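Side-chain contacts in 2-methyl-3-hydroxypyridine-5-carboxylic acid oxygenase (Mesorhizobium loti, PDB 3ALJ), which catalyses the FAD-dependent oxygenation of 2-methyl-3-hydroxypyridine-5-carboxylic acid, a reaction that opens the pyridine ring in the bacterial breakdown of vitamin B6: residues A26-K31 / V114-A119; L213-P216 / L222-G225; A365-Y368 / V374-W377. All blocks are in the same frame, centred on the assembly; numbering follows the deposited sequence.

The three contacts follow one another along the chain without interleaving, and none touches another. Contact 1 pairs helix 21-32, next to the first strand of the sheet of the FAD-binding fold, with helix 106-119. Contact 2 lies in the second large sheet, in the hairpin of strands 211-216 and 221-228, the centres of contacts 1 and 2 being about 29 Å apart. Contact 3 joins the end of helix 364-367 to the C-terminal residues, its centre about 24 Å and about 25 Å from those of contacts 1 and 2. Contact 1 thus belongs to the dinucleotide-binding part, contact 2 to the sheet where the side chain of Tyr223 is about 5 Å from the FAD, and contact 3 to the C-terminal end, on helix 321-349 and farther from the cofactor.

Contact 1: residues A26-K31 / V114-A119; sequences AAIALK and VNRARA
Ile28 is the one residue of 26-31 that closely reaches segment 114-119 of helix 106-119, and it meets Arg116 and Ala117 there through its aliphatic carbons, with no hydrogen bond between the segments. With CG1 beside the backbone N (chi1 -73°) and the chain then extended to CD1, the isoleucine puts both of its branches on the neighbour. CG1 rests on Ala117, 3.9 Å from CB of that residue. The methyl CD1 meets the aliphatic part of Arg116, 3.8 Å from its CG, and Ile28 CG2 lies against the same Arg116 CG at 4.1 Å. Alanine suits position 117 because its single methyl lets the backbones come near: the CA atoms of Ile28 and Ala117 are 5.4 Å apart.

The polar contacts belong to the far end of the arginine. Bent at chi2 (63°), Arg116 leaves its methylenes against the isoleucine while the guanidinium leads on to other partners. NE binds the backbone O of Leu66, and NH2 binds OE1 of Gln32, the last residue of the same helix that carries Ile28. A long side chain with an aliphatic stem and a charged head therefore serves both needs. Cutting Ile28 back to an alanine would probably open a gap beside Ala117 and leave the methylenes of Arg116 without their apolar mate.

Helix 21-32 follows strand 13-17 across a glycine-rich turn, consistent with the dinucleotide-binding beta-alpha unit of a Rossmann-type fold. Its other sides lean on strand 36-40, through Ala27, and on helix 300-314, through Ala26 and Ala29. The fit between the two segments is thus apolar, and the guanidinium of Arg116 adds a polar tie at Leu66 O and, through Gln32 OE1, back to the helix of Ile28.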
ATOM      1  N   ALA A  26      -8.437  -2.185   9.992  1.00  9.17           N
ATOM      2  CA  ALA A  26      -8.755  -2.957  11.182  1.00  8.68           C
ATOM      3  C   ALA A  26      -9.781  -2.253  12.033  1.00  8.53           C
ATOM      4  O   ALA A  26     -10.758  -2.918  12.518  1.00 10.02           O
ATOM      5  CB  ALA A  26      -7.420  -3.201  12.030  1.00 10.33           C
ATOM      6  N   ALA A  27      -9.639  -0.960  12.215  1.00  8.57           N
ATOM      7  CA  ALA A  27     -10.614  -0.246  13.034  1.00  8.18           C
ATOM      8  C   ALA A  27     -12.041  -0.279  12.512  1.00  7.60           C
ATOM      9  O   ALA A  27     -12.966  -0.505  13.267  1.00  9.90           O
ATOM     10  CB  ALA A  27     -10.148   1.172  13.303  1.00  8.77           C
ATOM     11  N   ILE A  28     -12.206  -0.094  11.218  1.00  9.53           N
ATOM     12  CA  ILE A  28     -13.540  -0.099  10.622  1.00  8.86           C
ATOM     13  C   ILE A  28     -14.128  -1.482  10.733  1.00 10.17           C
ATOM     14  O   ILE A  28     -15.281  -1.620  11.121  1.00  9.55           O
ATOM     15  CB  ILE A  28     -13.437   0.340   9.182  1.00  7.82           C
ATOM     16  CG1 ILE A  28     -13.161   1.815   9.060  1.00  7.86           C
ATOM     17  CG2 ILE A  28     -14.762  -0.009   8.449  1.00  9.12           C
ATOM     18  CD1 ILE A  28     -12.642   2.238   7.630  1.00  9.14           C
ATOM     19  N   ALA A  29     -13.321  -2.488  10.383  1.00  9.10           N
ATOM     20  CA  ALA A  29     -13.833  -3.877  10.368  1.00 10.43           C
ATOM     21  C   ALA A  29     -14.230  -4.311  11.763  1.00 11.83           C
ATOM     22  O   ALA A  29     -15.360  -4.890  11.997  1.00 11.79           O
ATOM     23  CB  ALA A  29     -12.867  -4.901   9.788  1.00 11.95           C
ATOM     24  N   LEU A  30     -13.449  -3.923  12.766  1.00 10.61           N
ATOM     25  CA  LEU A  30     -13.738  -4.322  14.159  1.00 10.19           C
ATOM     26  C   LEU A  30     -14.934  -3.539  14.587  1.00 10.52           C
ATOM     27  O   LEU A  30     -15.855  -4.131  15.224  1.00 11.05           O
ATOM     28  CB  LEU A  30     -12.478  -4.063  15.058  1.00 10.49           C
ATOM     29  CG  LEU A  30     -11.354  -4.984  14.745  1.00 10.80           C
ATOM     30  CD1 LEU A  30     -10.062  -4.354  15.441  1.00 11.02           C
ATOM     31  CD2 LEU A  30     -11.586  -6.406  15.215  1.00 12.14           C
ATOM     32  N   LYS A  31     -15.019  -2.229  14.290  1.00 11.13           N
ATOM     33  CA  LYS A  31     -16.193  -1.409  14.745  1.00 11.95           C
ATOM     34  C   LYS A  31     -17.499  -1.966  14.102  1.00 12.70           C
ATOM     35  O   LYS A  31     -18.543  -2.019  14.788  1.00 12.06           O
ATOM     36  CB  LYS A  31     -15.971   0.086  14.409  1.00 10.79           C
ATOM     37  CG  LYS A  31     -17.018   1.079  14.978  1.00 13.27           C
ATOM     38  CD  LYS A  31     -16.818   1.184  16.541  1.00 12.87           C
ATOM     39  CE  LYS A  31     -17.917   2.214  16.865  1.00 17.30           C
ATOM     40  NZ  LYS A  31     -17.953   2.399  18.349  1.00 25.89           N
ATOM     41  N   VAL A 114     -10.685   7.300   6.430  1.00  9.40           N
ATOM     42  CA  VAL A 114     -10.959   8.123   7.648  1.00  9.56           C
ATOM     43  C   VAL A 114     -12.405   8.465   7.677  1.00  9.92           C
ATOM     44  O   VAL A 114     -13.001   8.358   8.808  1.00 12.36           O
ATOM     45  CB  VAL A 114     -10.070   9.337   7.541  1.00  8.88           C
ATOM     46  CG1 VAL A 114     -10.492  10.362   8.622  1.00 11.94           C
ATOM     47  CG2 VAL A 114      -8.593   8.992   7.744  1.00 11.39           C
ATOM     48  N   ASN A 115     -13.030   8.794   6.544  1.00 10.05           N
ATOM     49  CA  ASN A 115     -14.474   9.283   6.553  1.00 11.72           C
ATOM     50  C   ASN A 115     -15.323   8.128   7.024  1.00 12.76           C
ATOM     51  O   ASN A 115     -16.275   8.394   7.827  1.00 14.79           O
ATOM     52  CB  ASN A 115     -14.867   9.771   5.174  1.00 13.92           C
ATOM     53  CG  ASN A 115     -14.208  11.150   4.786  1.00 14.36           C
ATOM     54  OD1 ASN A 115     -14.215  11.511   3.622  1.00 22.80           O
ATOM     55  ND2 ASN A 115     -13.642  11.850   5.745  1.00 18.14           N
ATOM     56  N   ARG A 116     -15.044   6.893   6.642  1.00 10.63           N
ATOM     57  CA  ARG A 116     -15.840   5.772   7.057  1.00  9.89           C
ATOM     58  C   ARG A 116     -15.632   5.453   8.516  1.00  9.83           C
ATOM     59  O   ARG A 116     -16.590   5.179   9.233  1.00 10.50           O
ATOM     60  CB  ARG A 116     -15.525   4.538   6.107  1.00 10.88           C
ATOM     61  CG  ARG A 116     -16.161   3.308   6.502  1.00 11.06           C
ATOM     62  CD  ARG A 116     -17.760   3.433   6.453  1.00 11.81           C
ATOM     63  NE  ARG A 116     -18.313   2.132   6.674  1.00 10.97           N
ATOM     64  CZ  ARG A 116     -19.594   1.973   7.091  1.00 14.17           C
ATOM     65  NH1 ARG A 116     -20.386   3.056   7.286  1.00 14.49           N
ATOM     66  NH2 ARG A 116     -20.061   0.798   7.339  1.00 14.87           N
ATOM     67  N   ALA A 117     -14.379   5.502   9.014  1.00 10.76           N
ATOM     68  CA  ALA A 117     -14.164   5.288  10.433  1.00  9.74           C
ATOM     69  C   ALA A 117     -14.894   6.369  11.262  1.00 11.21           C
ATOM     70  O   ALA A 117     -15.471   5.986  12.308  1.00 12.97           O
ATOM     71  CB  ALA A 117     -12.643   5.365  10.699  1.00  9.54           C
ATOM     72  N   ARG A 118     -14.906   7.614  10.806  1.00 12.49           N
ATOM     73  CA  ARG A 118     -15.586   8.696  11.566  1.00 15.32           C
ATOM     74  C   ARG A 118     -17.081   8.404  11.498  1.00 15.60           C
ATOM     75  O   ARG A 118     -17.766   8.555  12.594  1.00 18.99           O
ATOM     76  CB  ARG A 118     -15.243  10.020  10.992  1.00 15.73           C
ATOM     77  CG  ARG A 118     -13.877  10.418  11.319  1.00 17.78           C
ATOM     78  CD  ARG A 118     -13.688  11.843  10.767  1.00 22.35           C
ATOM     79  NE  ARG A 118     -12.404  12.444  11.143  1.00 23.46           N
ATOM     80  CZ  ARG A 118     -11.712  13.317  10.382  1.00 23.97           C
ATOM     81  NH1 ARG A 118     -10.577  13.819  10.865  1.00 28.96           N
ATOM     82  NH2 ARG A 118     -12.149  13.776   9.211  1.00 27.59           N
ATOM     83  N   ALA A 119     -17.632   8.046  10.322  1.00 14.98           N
ATOM     84  CA  ALA A 119     -19.076   7.769  10.233  1.00 15.70           C
ATOM     85  C   ALA A 119     -19.477   6.680  11.211  1.00 15.12           C
ATOM     86  O   ALA A 119     -20.628   6.695  11.734  1.00 18.06           O
ATOM     87  CB  ALA A 119     -19.488   7.407   8.841  1.00 17.89           C
TER

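Contact 2: residues L213-P216 / L222-G225; sequences LYSP and LYLG
Leu213 to Pro216 and Leu222 to Gly225 run antiparallel, their axes 4.6 Å apart at closest and 164° between directions, with Leu213-Gly225 and Ser215-Tyr223 as hydrogen-bonded pairs and Tyr214-Leu224 and Pro216-Leu222 as non-hydrogen-bonded ones. Leu213 and Gly225 exchange two bonds of 3.0 Å, N to O each way. In the next such pair Tyr223 N bonds Ser215 O from above the carbonyl plane, whereas the return bond from Ser215 N to Tyr223 O is bent and weak. Proline is tolerated at 216 because a non-hydrogen-bonded position asks for no N-H toward Leu222.

On the face with Tyr214, Leu222 CD1 sits over one face of the Tyr214 ring in a CH-pi contact, 3.8 Å from the centroid and displaced toward the rim. The same methyl is 4.1 Å from Pro216 CG, and Leu224 CD2 approaches Tyr214 CD2 obliquely. Tyr214 keeps its OH for the backbone O of Trp196.

The pairing is a beta hairpin in the middle of the large mixed sheet of this flavoprotein, flanked by strand 199-203 beyond Tyr214 and by strand 170-185 beyond Leu224. The opposite face of the hairpin, with Leu213, Ser215 and Tyr223, meets Tyr54 of strand 52-56. Because Tyr223 holds CG anti to its N (chi1 164°), the ring atom CD2 comes obliquely to 3.5 Å from Ser215 CB, a fit that a small serine permits. Ser215 OG is hydrogen-bonded to Tyr54 OH, and the Tyr223 side chain lies about 5 Å from the FAD.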
ATOM      1  N   LEU A 213       6.860   5.067 -14.235  1.00  7.76           N
ATOM      2  CA  LEU A 213       5.524   4.426 -14.256  1.00  7.30           C
ATOM      3  C   LEU A 213       4.542   5.597 -14.315  1.00  8.55           C
ATOM      4  O   LEU A 213       4.456   6.462 -13.422  1.00  9.04           O
ATOM      5  CB  LEU A 213       5.352   3.608 -12.967  1.00  8.28           C
ATOM      6  CG  LEU A 213       3.959   2.952 -12.927  1.00  8.06           C
ATOM      7  CD1 LEU A 213       3.904   1.867 -14.032  1.00 10.11           C
ATOM      8  CD2 LEU A 213       3.701   2.229 -11.562  1.00  9.80           C
ATOM      9  N   TYR A 214       3.760   5.577 -15.386  1.00  8.81           N
ATOM     10  CA  TYR A 214       2.749   6.621 -15.716  1.00  8.26           C
ATOM     11  C   TYR A 214       1.371   6.059 -15.347  1.00  7.28           C
ATOM     12  O   TYR A 214       0.943   5.041 -15.875  1.00  8.51           O
ATOM     13  CB  TYR A 214       2.902   6.917 -17.260  1.00  8.10           C
ATOM     14  CG  TYR A 214       1.818   7.750 -17.884  1.00  7.67           C
ATOM     15  CD1 TYR A 214       0.582   7.190 -18.267  1.00  8.76           C
ATOM     16  CD2 TYR A 214       2.005   9.095 -17.984  1.00  9.21           C
ATOM     17  CE1 TYR A 214      -0.424   8.013 -18.875  1.00  8.35           C
ATOM     18  CE2 TYR A 214       1.036   9.952 -18.584  1.00  9.23           C
ATOM     19  CZ  TYR A 214      -0.109   9.351 -18.983  1.00  9.68           C
ATOM     20  OH  TYR A 214      -1.187  10.124 -19.497  1.00 12.31           O
ATOM     21  N   SER A 215       0.695   6.766 -14.393  1.00  9.19           N
ATOM     22  CA  SER A 215      -0.446   6.153 -13.700  1.00  8.87           C
ATOM     23  C   SER A 215      -1.605   7.151 -13.517  1.00  9.16           C
ATOM     24  O   SER A 215      -1.682   7.904 -12.524  1.00  9.75           O
ATOM     25  CB  SER A 215      -0.024   5.685 -12.306  1.00  7.93           C
ATOM     26  OG  SER A 215       1.071   4.748 -12.468  1.00  8.22           O
ATOM     27  N   PRO A 216      -2.504   7.251 -14.510  1.00  7.60           N
ATOM     28  CA  PRO A 216      -3.627   8.242 -14.311  1.00  8.38           C
ATOM     29  C   PRO A 216      -4.523   7.866 -13.177  1.00  7.74           C
ATOM     30  O   PRO A 216      -5.040   6.707 -13.103  1.00 11.09           O
ATOM     31  CB  PRO A 216      -4.381   8.258 -15.694  1.00  9.43           C
ATOM     32  CG  PRO A 216      -3.270   7.714 -16.670  1.00 10.47           C
ATOM     33  CD  PRO A 216      -2.506   6.632 -15.843  1.00 10.07           C
ATOM     34  N   LEU A 222      -2.547  12.958 -12.295  1.00 11.45           N
ATOM     35  CA  LEU A 222      -1.635  11.909 -12.841  1.00  9.70           C
ATOM     36  C   LEU A 222      -0.578  11.546 -11.765  1.00 11.73           C
ATOM     37  O   LEU A 222       0.067  12.402 -11.206  1.00 12.31           O
ATOM     38  CB  LEU A 222      -0.865  12.447 -14.038  1.00  9.51           C
ATOM     39  CG  LEU A 222       0.210  11.526 -14.650  1.00  8.01           C
ATOM     40  CD1 LEU A 222      -0.418  10.283 -15.247  1.00 13.17           C
ATOM     41  CD2 LEU A 222       0.879  12.324 -15.797  1.00 12.19           C
ATOM     42  N   TYR A 223      -0.416  10.270 -11.465  1.00  9.84           N
ATOM     43  CA  TYR A 223       0.610   9.733 -10.541  1.00  8.99           C
ATOM     44  C   TYR A 223       1.772   9.327 -11.419  1.00  9.00           C
ATOM     45  O   TYR A 223       1.610   8.474 -12.354  1.00 10.32           O
ATOM     46  CB  TYR A 223      -0.068   8.597  -9.785  1.00  9.49           C
ATOM     47  CG  TYR A 223       0.864   7.628  -9.033  1.00 10.20           C
ATOM     48  CD1 TYR A 223       2.053   8.056  -8.434  1.00  9.57           C
ATOM     49  CD2 TYR A 223       0.458   6.298  -8.921  1.00  8.36           C
ATOM     50  CE1 TYR A 223       2.881   7.073  -7.748  1.00  9.53           C
ATOM     51  CE2 TYR A 223       1.242   5.352  -8.253  1.00  8.17           C
ATOM     52  CZ  TYR A 223       2.414   5.775  -7.677  1.00  9.10           C
ATOM     53  OH  TYR A 223       3.231   4.842  -7.009  1.00 11.39           O
ATOM     54  N   LEU A 224       2.915   9.916 -11.123  1.00  9.34           N
ATOM     55  CA  LEU A 224       4.168   9.499 -11.765  1.00  9.68           C
ATOM     56  C   LEU A 224       5.116   8.925 -10.774  1.00 10.62           C
ATOM     57  O   LEU A 224       5.233   9.449  -9.656  1.00 11.11           O
ATOM     58  CB  LEU A 224       4.921  10.689 -12.377  1.00 10.96           C
ATOM     59  CG  LEU A 224       4.166  11.382 -13.522  1.00 12.25           C
ATOM     60  CD1 LEU A 224       4.981  12.588 -14.023  1.00 13.60           C
ATOM     61  CD2 LEU A 224       3.905  10.329 -14.695  1.00 13.99           C
ATOM     62  N   GLY A 225       5.816   7.860 -11.155  1.00  9.16           N
ATOM     63  CA  GLY A 225       6.922   7.277 -10.322  1.00 10.14           C
ATOM     64  C   GLY A 225       8.149   7.399 -11.163  1.00  8.47           C
ATOM     65  O   GLY A 225       8.213   6.795 -12.236  1.00  9.33           O
TER

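Contact 3: residues A365-Y368 / V374-W377; sequences AARY and VYSW. With BME (beta-mercaptoethanol), chain D.
Arg367 folds back on the chain after its helix through a bend at chi3 (66°), which lays the guanidinium beside the carbonyls of Ser376 and Trp377, while Tyr368, with CG anti to the backbone N, turns an edge of its ring toward the Tyr375 face. The arginine grips two carbonyls. NE reaches Trp377 O at 3.2 Å, close to the guanidinium plane though above the plane of that carbonyl. Ser376 O takes two weaker, bent bonds, from Arg367 NE and NH2, each 2.9 Å long. A branched cation with several N-H groups suits this spot, where neighbouring backbone oxygens converge. Arg367 also contributes its own O, which accepts a nearly straight bond (176°) from Ser376 N, 2.9 Å away.

The tyrosines form an edge-to-face pair, with ring centroids 5.4 Å apart and planes at 59°. Tyr368 CB touches Tyr375 CE2 at 3.8 Å, and the guanidinium NH2 of Arg367 meets Tyr375 CB at the same distance. Both tyrosine side chains also touch helix 321-349, Tyr368 on Ile332 and Tyr375 on Ile335.

Beta-mercaptoethanol, probably from the crystallisation liquor, donates from O1 to Ala365 O at 2.8 Å and also bonds Asn58 ND2, with the edge of the Tyr368 ring beside it. Ala366 O is hydrogen-bonded to His57 ND1, and the Trp377 ring packs edge-to-face with that histidine. The arrangement is that of a helix end running straight into a tiny two-stranded antiparallel ribbon, 368-369 with 374-375, by which the C-terminal residues are folded back onto helix 364-367.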
ATOM      1  N   ALA A 365      -2.275 -12.902  -5.310  1.00 10.34           N
ATOM      2  CA  ALA A 365      -2.734 -12.099  -4.220  1.00  9.73           C
ATOM      3  C   ALA A 365      -3.955 -11.241  -4.684  1.00  9.98           C
ATOM      4  O   ALA A 365      -5.001 -11.071  -3.984  1.00  9.34           O
ATOM      5  CB  ALA A 365      -1.621 -11.149  -3.659  1.00 12.47           C
ATOM      6  N   ALA A 366      -3.847 -10.701  -5.916  1.00  9.71           N
ATOM      7  CA  ALA A 366      -4.983  -9.803  -6.401  1.00  7.13           C
ATOM      8  C   ALA A 366      -6.255 -10.626  -6.621  1.00  7.86           C
ATOM      9  O   ALA A 366      -7.328 -10.083  -6.437  1.00  8.49           O
ATOM     10  CB  ALA A 366      -4.551  -9.168  -7.704  1.00  7.90           C
ATOM     11  N   ARG A 367      -6.104 -11.909  -7.006  1.00  9.49           N
ATOM     12  CA  ARG A 367      -7.263 -12.763  -7.240  1.00 10.21           C
ATOM     13  C   ARG A 367      -7.995 -13.143  -6.012  1.00 10.13           C
ATOM     14  O   ARG A 367      -9.187 -13.558  -6.074  1.00  9.37           O
ATOM     15  CB  ARG A 367      -6.828 -14.029  -8.001  1.00  8.54           C
ATOM     16  CG  ARG A 367      -6.462 -13.696  -9.469  1.00  9.59           C
ATOM     17  CD  ARG A 367      -5.965 -14.940 -10.197  1.00 10.17           C
ATOM     18  NE  ARG A 367      -7.108 -15.816 -10.255  1.00 13.55           N
ATOM     19  CZ  ARG A 367      -7.165 -16.999  -9.690  1.00 15.47           C
ATOM     20  NH1 ARG A 367      -6.079 -17.570  -9.110  1.00 17.38           N
ATOM     21  NH2 ARG A 367      -8.349 -17.583  -9.722  1.00 14.42           N
ATOM     22  N   TYR A 368      -7.333 -13.105  -4.809  1.00  8.30           N
ATOM     23  CA  TYR A 368      -7.970 -13.527  -3.596  1.00  8.34           C
ATOM     24  C   TYR A 368      -9.122 -12.611  -3.241  1.00  9.57           C
ATOM     25  O   TYR A 368      -9.002 -11.358  -3.226  1.00 10.24           O
ATOM     26  CB  TYR A 368      -6.907 -13.529  -2.445  1.00  9.08           C
ATOM     27  CG  TYR A 368      -7.514 -13.994  -1.138  1.00  8.47           C
ATOM     28  CD1 TYR A 368      -8.048 -15.324  -1.042  1.00  9.30           C
ATOM     29  CD2 TYR A 368      -7.673 -13.112  -0.066  1.00  8.06           C
ATOM     30  CE1 TYR A 368      -8.641 -15.736   0.147  1.00 11.32           C
ATOM     31  CE2 TYR A 368      -8.208 -13.552   1.128  1.00  8.04           C
ATOM     32  CZ  TYR A 368      -8.765 -14.866   1.207  1.00 11.05           C
ATOM     33  OH  TYR A 368      -9.355 -15.305   2.385  1.00 12.05           O
ATOM     34  N   VAL A 374     -12.162 -17.057  -1.222  1.00 12.70           N
ATOM     35  CA  VAL A 374     -11.782 -17.924  -2.397  1.00 12.71           C
ATOM     36  C   VAL A 374     -11.013 -17.100  -3.345  1.00 11.48           C
ATOM     37  O   VAL A 374     -11.014 -15.826  -3.187  1.00 12.43           O
ATOM     38  CB  VAL A 374     -13.085 -18.382  -3.143  1.00 14.20           C
ATOM     39  CG1 VAL A 374     -13.945 -19.327  -2.139  1.00 18.72           C
ATOM     40  CG2 VAL A 374     -13.911 -17.204  -3.634  1.00 18.01           C
ATOM     41  N   TYR A 375     -10.398 -17.727  -4.334  1.00 11.68           N
ATOM     42  CA  TYR A 375      -9.725 -17.010  -5.442  1.00 11.25           C
ATOM     43  C   TYR A 375     -10.709 -16.860  -6.573  1.00 12.31           C
ATOM     44  O   TYR A 375     -11.439 -17.867  -6.907  1.00 14.90           O
ATOM     45  CB  TYR A 375      -8.499 -17.795  -5.892  1.00 10.78           C
ATOM     46  CG  TYR A 375      -7.423 -17.823  -4.849  1.00 11.37           C
ATOM     47  CD1 TYR A 375      -7.448 -18.750  -3.790  1.00 11.85           C
ATOM     48  CD2 TYR A 375      -6.509 -16.798  -4.832  1.00 10.84           C
ATOM     49  CE1 TYR A 375      -6.462 -18.677  -2.796  1.00 15.51           C
ATOM     50  CE2 TYR A 375      -5.488 -16.725  -3.879  1.00 13.17           C
ATOM     51  CZ  TYR A 375      -5.436 -17.680  -2.915  1.00 17.36           C
ATOM     52  OH  TYR A 375      -4.421 -17.693  -1.940  1.00 18.34           O
ATOM     53  N   SER A 376     -10.819 -15.659  -7.130  1.00  9.75           N
ATOM     54  CA  SER A 376     -11.766 -15.408  -8.210  1.00 10.07           C
ATOM     55  C   SER A 376     -10.996 -14.903  -9.430  1.00  8.25           C
ATOM     56  O   SER A 376      -9.768 -15.032  -9.564  1.00 10.57           O
ATOM     57  CB  SER A 376     -12.754 -14.361  -7.684  1.00 10.31           C
ATOM     58  OG  SER A 376     -13.840 -14.034  -8.611  1.00 13.22           O
ATOM     59  N   TRP A 377     -11.731 -14.425 -10.443  1.00  8.88           N
ATOM     60  CA  TRP A 377     -11.148 -13.812 -11.672  1.00  9.31           C
ATOM     61  C   TRP A 377     -10.096 -14.699 -12.249  1.00  9.10           C
ATOM     62  O   TRP A 377      -8.932 -14.308 -12.356  1.00  9.08           O
ATOM     63  CB  TRP A 377     -10.678 -12.372 -11.427  1.00  9.29           C
ATOM     64  CG  TRP A 377     -11.889 -11.546 -11.011  1.00 11.42           C
ATOM     65  CD1 TRP A 377     -12.241 -11.186  -9.690  1.00  9.86           C
ATOM     66  CD2 TRP A 377     -12.893 -10.977 -11.875  1.00  7.91           C
ATOM     67  NE1 TRP A 377     -13.455 -10.458  -9.742  1.00 10.99           N
ATOM     68  CE2 TRP A 377     -13.854 -10.326 -11.039  1.00  8.99           C
ATOM     69  CE3 TRP A 377     -13.140 -11.033 -13.283  1.00 11.20           C
ATOM     70  CZ2 TRP A 377     -15.020  -9.762 -11.584  1.00 11.71           C
ATOM     71  CZ3 TRP A 377     -14.268 -10.441 -13.793  1.00 11.26           C
ATOM     72  CH2 TRP A 377     -15.200  -9.838 -12.910  1.00 10.82           C
TER
HETATM   73  C1  BME D 382      -3.830 -11.240  -0.650  1.00 18.30           C
HETATM   74  C2  BME D 382      -2.957  -9.947  -0.449  1.00 13.99           C
HETATM   75  O1  BME D 382      -5.095 -10.830  -1.186  1.00 10.44           O
HETATM   76  S2  BME D 382      -1.459 -10.551   0.503  1.00 17.18           S